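Local atomic coordinates of proabylysin (Pyrococcus abyssi, PDB entry 4JIU), a protein that probably cleaves peptide bonds as a small zinc-dependent metallopeptidase of the gluzincin type, captured here in its zymogen form. Residues Glu7-Ile12 with Glu53-Leu58; Ile57-Leu62 with Arg78-Val83. The protein carries 1 engineered substitution. All blocks are in the same frame, centred on the assembly; numbering follows the deposited sequence. Where two conformers were deposited one is given.

Contact 1: residues Glu7-Ile12 with Glu53-Leu58; sequences EHAKDI and EMFYIL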
loop_
_atom_site.group_PDB
_atom_site.type_symbol
_atom_site.label_atom_id
_atom_site.label_comp_id
_atom_site.label_asym_id
_atom_site.label_seq_id
_atom_site.Cartn_x
_atom_site.Cartn_y
_atom_site.Cartn_z
ATOM N N GLU A 7 2.384 1.202 11.244
ATOM C CA GLU A 7 2.957 0.316 12.273
ATOM C C GLU A 7 2.196 -0.997 12.338
ATOM O O GLU A 7 2.789 -2.073 12.480
ATOM C CB GLU A 7 2.960 1.062 13.576
ATOM C CG GLU A 7 3.841 0.761 14.744
ATOM C CD GLU A 7 3.731 1.797 15.846
ATOM O OE1 GLU A 7 2.740 1.770 16.614
ATOM O OE2 GLU A 7 4.625 2.671 16.001
ATOM N N HIS A 8 0.874 -0.925 12.270
ATOM C CA HIS A 8 0.061 -2.156 12.269
ATOM C C HIS A 8 0.391 -3.001 11.046
ATOM O O HIS A 8 0.454 -4.224 11.158
ATOM C CB HIS A 8 -1.437 -1.818 12.297
ATOM C CG HIS A 8 -1.956 -1.275 13.572
ATOM N ND1 HIS A 8 -1.803 -1.912 14.772
ATOM C CD2 HIS A 8 -2.657 -0.145 13.826
ATOM C CE1 HIS A 8 -2.376 -1.196 15.733
ATOM N NE2 HIS A 8 -2.904 -0.117 15.182
ATOM N N ALA A 9 0.563 -2.402 9.890
ATOM C CA ALA A 9 0.902 -3.143 8.681
ATOM C C ALA A 9 2.240 -3.828 8.786
ATOM O O ALA A 9 2.380 -5.001 8.406
ATOM C CB ALA A 9 0.846 -2.167 7.493
ATOM N N LYS A 10 3.263 -3.126 9.297
ATOM C CA LYS A 10 4.570 -3.765 9.513
ATOM C C LYS A 10 4.465 -4.914 10.473
ATOM O O LYS A 10 5.114 -5.948 10.260
ATOM C CB LYS A 10 5.525 -2.685 10.035
ATOM C CG LYS A 10 5.952 -1.650 9.024
ATOM C CD LYS A 10 6.692 -0.500 9.635
ATOM C CE LYS A 10 7.833 -0.928 10.502
ATOM N NZ LYS A 10 8.491 0.275 11.071
ATOM N N ASP A 11 3.679 -4.795 11.518
ATOM C CA ASP A 11 3.541 -5.889 12.501
ATOM C C ASP A 11 2.913 -7.119 11.866
ATOM O O ASP A 11 3.366 -8.262 12.067
ATOM C CB ASP A 11 2.779 -5.373 13.705
ATOM C CG ASP A 11 3.538 -4.430 14.610
ATOM O OD1 ASP A 11 4.764 -4.172 14.489
ATOM O OD2 ASP A 11 2.901 -3.865 15.523
ATOM N N ILE A 12 1.857 -6.902 11.060
ATOM C CA ILE A 12 1.209 -8.071 10.450
ATOM C C ILE A 12 2.079 -8.759 9.428
ATOM O O ILE A 12 2.101 -9.982 9.319
ATOM C CB ILE A 12 -0.164 -7.670 9.885
ATOM C CG1 ILE A 12 -1.105 -7.272 11.015
ATOM C CG2 ILE A 12 -0.778 -8.771 9.048
ATOM C CD1 ILE A 12 -2.371 -6.669 10.479
ATOM N N GLU A 53 -9.391 0.995 2.941
ATOM C CA GLU A 53 -8.769 1.355 1.677
ATOM C C GLU A 53 -7.370 1.945 1.900
ATOM O O GLU A 53 -6.461 1.603 1.183
ATOM C CB GLU A 53 -9.645 2.310 0.890
ATOM C CG GLU A 53 -10.985 1.795 0.484
ATOM C CD GLU A 53 -12.091 2.800 0.251
ATOM O OE1 GLU A 53 -11.926 4.014 0.454
ATOM O OE2 GLU A 53 -13.175 2.283 -0.132
ATOM N N MET A 54 -7.244 2.827 2.886
ATOM C CA MET A 54 -5.890 3.334 3.223
ATOM C C MET A 54 -4.971 2.191 3.639
ATOM O O MET A 54 -3.808 2.139 3.257
ATOM C CB MET A 54 -5.991 4.345 4.374
ATOM C CG MET A 54 -6.637 5.641 4.021
ATOM S SD MET A 54 -6.544 6.883 5.346
ATOM C CE MET A 54 -8.164 6.643 6.056
ATOM N N PHE A 55 -5.508 1.308 4.484
ATOM C CA PHE A 55 -4.714 0.177 4.945
ATOM C C PHE A 55 -4.306 -0.700 3.753
ATOM O O PHE A 55 -3.181 -1.186 3.714
ATOM C CB PHE A 55 -5.490 -0.642 5.983
ATOM C CG PHE A 55 -4.615 -1.534 6.826
ATOM C CD1 PHE A 55 -3.578 -1.000 7.598
ATOM C CD2 PHE A 55 -4.846 -2.912 6.855
ATOM C CE1 PHE A 55 -2.823 -1.802 8.394
ATOM C CE2 PHE A 55 -4.065 -3.714 7.706
ATOM C CZ PHE A 55 -3.065 -3.151 8.450
ATOM N N TYR A 56 -5.222 -0.926 2.809
ATOM C CA TYR A 56 -4.856 -1.689 1.615
ATOM C C TYR A 56 -3.660 -1.088 0.924
ATOM O O TYR A 56 -2.749 -1.753 0.491
ATOM C CB TYR A 56 -6.076 -1.871 0.663
ATOM C CG TYR A 56 -5.591 -2.588 -0.566
ATOM C CD1 TYR A 56 -5.353 -3.968 -0.499
ATOM C CD2 TYR A 56 -5.248 -1.979 -1.742
ATOM C CE1 TYR A 56 -4.883 -4.646 -1.564
ATOM C CE2 TYR A 56 -4.708 -2.640 -2.796
ATOM C CZ TYR A 56 -4.515 -4.002 -2.718
ATOM O OH TYR A 56 -4.003 -4.723 -3.761
ATOM N N ILE A 57 -3.722 0.239 0.674
ATOM C CA ILE A 57 -2.622 0.886 -0.016
ATOM C C ILE A 57 -1.300 0.667 0.719
ATOM O O ILE A 57 -0.291 0.364 0.092
ATOM C CB ILE A 57 -2.930 2.385 -0.250
ATOM C CG1 ILE A 57 -4.120 2.530 -1.211
ATOM C CG2 ILE A 57 -1.688 3.106 -0.733
ATOM C CD1 ILE A 57 -4.688 3.888 -1.275
ATOM N N LEU A 58 -1.297 0.871 2.029
ATOM C CA LEU A 58 -0.089 0.664 2.802
ATOM C C LEU A 58 0.399 -0.759 2.706
ATOM O O LEU A 58 1.607 -1.008 2.568
ATOM C CB LEU A 58 -0.312 1.094 4.249
ATOM C CG LEU A 58 -0.472 2.601 4.448
ATOM C CD1 LEU A 58 -0.790 2.892 5.910
ATOM C CD2 LEU A 58 0.732 3.400 4.040
#

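Contact 2: residues Ile57-Leu62 with Arg78-Val83; sequences ILIHEL and REVEKV. With ZN (zinc ion), chain B.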
loop_
_atom_site.group_PDB
_atom_site.type_symbol
_atom_site.label_atom_id
_atom_site.label_comp_id
_atom_site.label_asym_id
_atom_site.label_seq_id
_atom_site.Cartn_x
_atom_site.Cartn_y
_atom_site.Cartn_z
ATOM N N ILE A 57 -3.722 0.239 0.674
ATOM C CA ILE A 57 -2.622 0.886 -0.016
ATOM C C ILE A 57 -1.300 0.667 0.719
ATOM O O ILE A 57 -0.291 0.364 0.092
ATOM C CB ILE A 57 -2.930 2.385 -0.250
ATOM C CG1 ILE A 57 -4.120 2.530 -1.211
ATOM C CG2 ILE A 57 -1.688 3.106 -0.733
ATOM C CD1 ILE A 57 -4.688 3.888 -1.275
ATOM N N LEU A 58 -1.297 0.871 2.029
ATOM C CA LEU A 58 -0.089 0.664 2.802
ATOM C C LEU A 58 0.399 -0.759 2.706
ATOM O O LEU A 58 1.607 -1.008 2.568
ATOM C CB LEU A 58 -0.312 1.094 4.249
ATOM C CG LEU A 58 -0.472 2.601 4.448
ATOM C CD1 LEU A 58 -0.790 2.892 5.910
ATOM C CD2 LEU A 58 0.732 3.400 4.040
ATOM N N ILE A 59 -0.496 -1.745 2.846
ATOM C CA ILE A 59 -0.134 -3.146 2.745
ATOM C C ILE A 59 0.397 -3.453 1.352
ATOM O O ILE A 59 1.416 -4.182 1.258
ATOM C CB ILE A 59 -1.312 -4.036 3.140
ATOM C CG1 ILE A 59 -1.595 -4.030 4.649
ATOM C CG2 ILE A 59 -1.136 -5.460 2.610
ATOM C CD1 ILE A 59 -0.565 -4.759 5.481
ATOM N N HIS A 60 -0.251 -2.966 0.317
ATOM C CA HIS A 60 0.189 -3.192 -1.050
ATOM C C HIS A 60 1.589 -2.671 -1.238
ATOM O O HIS A 60 2.474 -3.340 -1.811
ATOM C CB HIS A 60 -0.835 -2.559 -1.995
ATOM C CG HIS A 60 -0.492 -2.753 -3.445
ATOM N ND1 HIS A 60 -1.236 -3.571 -4.264
ATOM C CD2 HIS A 60 0.449 -2.262 -4.284
ATOM C CE1 HIS A 60 -0.751 -3.573 -5.499
ATOM N NE2 HIS A 60 0.325 -2.782 -5.524
ATOM N N GLU A 61 1.808 -1.426 -0.813
ATOM C CA GLU A 61 3.134 -0.838 -1.017
ATOM C C GLU A 61 4.224 -1.498 -0.151
ATOM O O GLU A 61 5.310 -1.766 -0.616
ATOM C CB GLU A 61 3.084 0.661 -0.842
ATOM C CG GLU A 61 2.162 1.363 -1.824
ATOM C CD GLU A 61 2.483 1.107 -3.275
ATOM O OE1 GLU A 61 3.588 0.746 -3.689
ATOM O OE2 GLU A 61 1.521 1.292 -4.080
ATOM N N LEU A 62 3.886 -1.833 1.097
ATOM C CA LEU A 62 4.799 -2.546 1.954
ATOM C C LEU A 62 5.109 -3.926 1.359
ATOM O O LEU A 62 6.251 -4.387 1.478
ATOM C CB LEU A 62 4.289 -2.756 3.383
ATOM C CG LEU A 62 4.325 -1.523 4.265
ATOM C CD1 LEU A 62 3.553 -1.773 5.539
ATOM C CD2 LEU A 62 5.751 -1.096 4.597
ATOM N N ARG A 78 1.106 -13.123 -1.601
ATOM C CA ARG A 78 1.114 -13.800 -0.310
ATOM C C ARG A 78 1.232 -12.818 0.864
ATOM O O ARG A 78 0.584 -13.006 1.890
ATOM C CB ARG A 78 2.276 -14.778 -0.247
ATOM C CG ARG A 78 2.651 -15.485 1.004
ATOM C CD ARG A 78 3.529 -16.711 0.785
ATOM N NE ARG A 78 4.970 -16.449 0.796
ATOM C CZ ARG A 78 5.872 -16.603 -0.161
ATOM N NH1 ARG A 78 5.557 -17.045 -1.386
ATOM N NH2 ARG A 78 7.160 -16.309 0.044
ATOM N N GLU A 79 2.026 -11.763 0.682
ATOM C CA GLU A 79 2.126 -10.776 1.760
ATOM C C GLU A 79 0.788 -10.056 1.923
ATOM O O GLU A 79 0.294 -9.854 3.024
ATOM C CB GLU A 79 3.226 -9.768 1.462
ATOM C CG GLU A 79 4.609 -10.374 1.391
ATOM C CD GLU A 79 5.037 -11.008 2.694
ATOM O OE1 GLU A 79 4.512 -10.686 3.786
ATOM O OE2 GLU A 79 6.023 -11.790 2.638
ATOM N N VAL A 80 0.200 -9.583 0.821
ATOM C CA VAL A 80 -1.101 -8.884 0.867
ATOM C C VAL A 80 -2.161 -9.720 1.553
ATOM O O VAL A 80 -2.964 -9.204 2.351
ATOM C CB VAL A 80 -1.516 -8.472 -0.565
ATOM C CG1 VAL A 80 -2.922 -7.937 -0.574
ATOM C CG2 VAL A 80 -0.540 -7.489 -1.179
ATOM N N GLU A 81 -2.111 -11.022 1.287
ATOM C CA GLU A 81 -3.105 -11.951 1.817
ATOM C C GLU A 81 -2.949 -12.259 3.292
ATOM O O GLU A 81 -3.801 -12.900 3.879
ATOM C CB GLU A 81 -3.119 -13.221 0.945
ATOM C CG GLU A 81 -3.736 -12.930 -0.432
ATOM C CD GLU A 81 -3.548 -14.010 -1.446
ATOM O OE1 GLU A 81 -3.727 -13.716 -2.651
ATOM O OE2 GLU A 81 -3.217 -15.149 -1.067
ATOM N N LYS A 82 -1.902 -11.736 3.931
ATOM C CA LYS A 82 -1.861 -11.746 5.403
ATOM C C LYS A 82 -2.928 -10.848 6.007
ATOM O O LYS A 82 -3.250 -11.022 7.197
ATOM C CB LYS A 82 -0.448 -11.353 5.914
ATOM C CG LYS A 82 0.582 -12.374 5.469
ATOM C CD LYS A 82 1.976 -11.907 5.860
ATOM C CE LYS A 82 3.035 -12.926 5.560
ATOM N NZ LYS A 82 4.375 -12.398 5.906
ATOM N N VAL A 83 -3.502 -9.952 5.226
ATOM C CA VAL A 83 -4.570 -9.074 5.655
ATOM C C VAL A 83 -5.824 -9.289 4.787
ATOM O O VAL A 83 -6.883 -9.438 5.379
ATOM C CB VAL A 83 -4.169 -7.581 5.563
ATOM C CG1 VAL A 83 -5.347 -6.702 5.894
ATOM C CG2 VAL A 83 -3.017 -7.340 6.511
HETATM ZN ZN ZN B . 1.701 -2.680 -6.947
#

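Contact 1: residues Glu7-Ile12 with Glu53-Leu58
Phe55 carries nearly all of this helix-to-helix contact, reaching His8, Ala9 and Ile12 with the CE1-CZ part of its ring. Its CG is anti to the backbone N (chi1 -161°), and this torsion swings the ring out of helix 51-67 until its far end meets helix 2-13. The ring does not lie flat on that helix but presents its edge: the backbone N of Ala9 and the CD1 methyl of Ile12 both lie close to the ring plane. Phe55 CE1 comes within 3.8 Å of Ala9 N at this edge, while Ala9 CB meets Phe55 CE1 at the same distance from obliquely above the plane. One turn further along, Ile12 CD1 stands 4.1 Å from Phe55 CZ, the extended isoleucine chain passing the ring at a slant. From the residue before Ala9, His8 CB touches Phe55 CE1 at 4.1 Å, an oblique apolar approach made without the imidazole. Leu5 of helix 2-13 and Val83 also touch Phe55. Tyr56, next in sequence, faces elsewhere, its OH hydrogen-bonded to Glu93 of helix 88-100. Leu58 returns to the interface, pointing toward Ala9 with a CB-CB distance of 4.7 Å, which is proximity more than firm contact; its own packing involves Val2 and Leu5. The short helical segments approach to 10.2 Å between axes, a spacing filled by the phenylalanine, and cross at -53°. An N-terminal helix packed in this way across the helix that bears the zinc-binding histidines is consistent with the backing helix and active-site helix of the gluzincin metallopeptidases.

Contact 2: residues Ile57-Leu62 with Arg78-Val83
Ile59 meets the end of helix 74-80 and the turn after it through apolar contacts that use both of its branches. The CG2 branch lies over the backbone of Val80, with Ile59 CG2 3.8 Å from Val80 CA, and a longer methyl-to-methyl approach joins it to Val80 CG2. The other branch is bent at its second torsion (chi2 -72°), which brings Ile59 CD1 to 3.7 Å from Val83 CG2, the two side chains slanting across one another. An alanine in place of Ile59 would probably take away the Ile59 part of the packing on Val83 CG2 and open a gap between the helix and the turn, leaving Val83 to Ile12 and Phe55. Val80 also extends toward the metal-bearing part of the helix, its CG2 lying 4.4 Å from His60 CA.

The helix here carries the zinc site of a gluzincin-like peptidase: His60, Glu61 and His64 form the HExxH motif on helix 51-67, and His72 completes the histidine set. In metal coordination, His60 NE2 binds the zinc ion at 2.0 Å. The CB of His60 points away from segment 78-83, and with chi1 at -179° the imidazole is extended from the helix so that NE2 lies on the metal. Zinc at NE2 and the Tyr56 hydroxyl, hydrogen-bonded at ND1 from the second shell, together fix the ring's rotation. One oxygen of the C-terminal carboxylate of Val105 binds the zinc, consistent with a zymogen whose own tail occupies the site.

Polar pairing holds the turn itself. Val83 N donates to Val80 O, and Lys82 NZ forms a salt bridge with Glu79 OE1 at 2.7 Å, meeting it on the syn side, 28° out of the carboxylate plane. Lys66 of helix 51-67 takes the other oxygen, Glu79 OE2.

Overall arrangement
From the N terminus, helix 2-13 is followed by the three-stranded sheet before the chain enters helix 51-67; contact 1 closes this loop of 40 intervening residues. Contact 2 starts on the same helix, sharing Ile57 and Leu58, and closes a shorter loop of 15 residues that includes the other zinc-binding histidines. The two loops therefore follow one another, overlapping only at that shared stretch. Helix 51-67 is common to both, and their centres lie about 7 Å apart. The contacts also touch directly: Ala9 CB is 3.6 Å from Ile59 CD1, and Ile12 CG2 is 3.7 Å from Val83 CG2, tying helix 2-13 to the turn after helix 74-80.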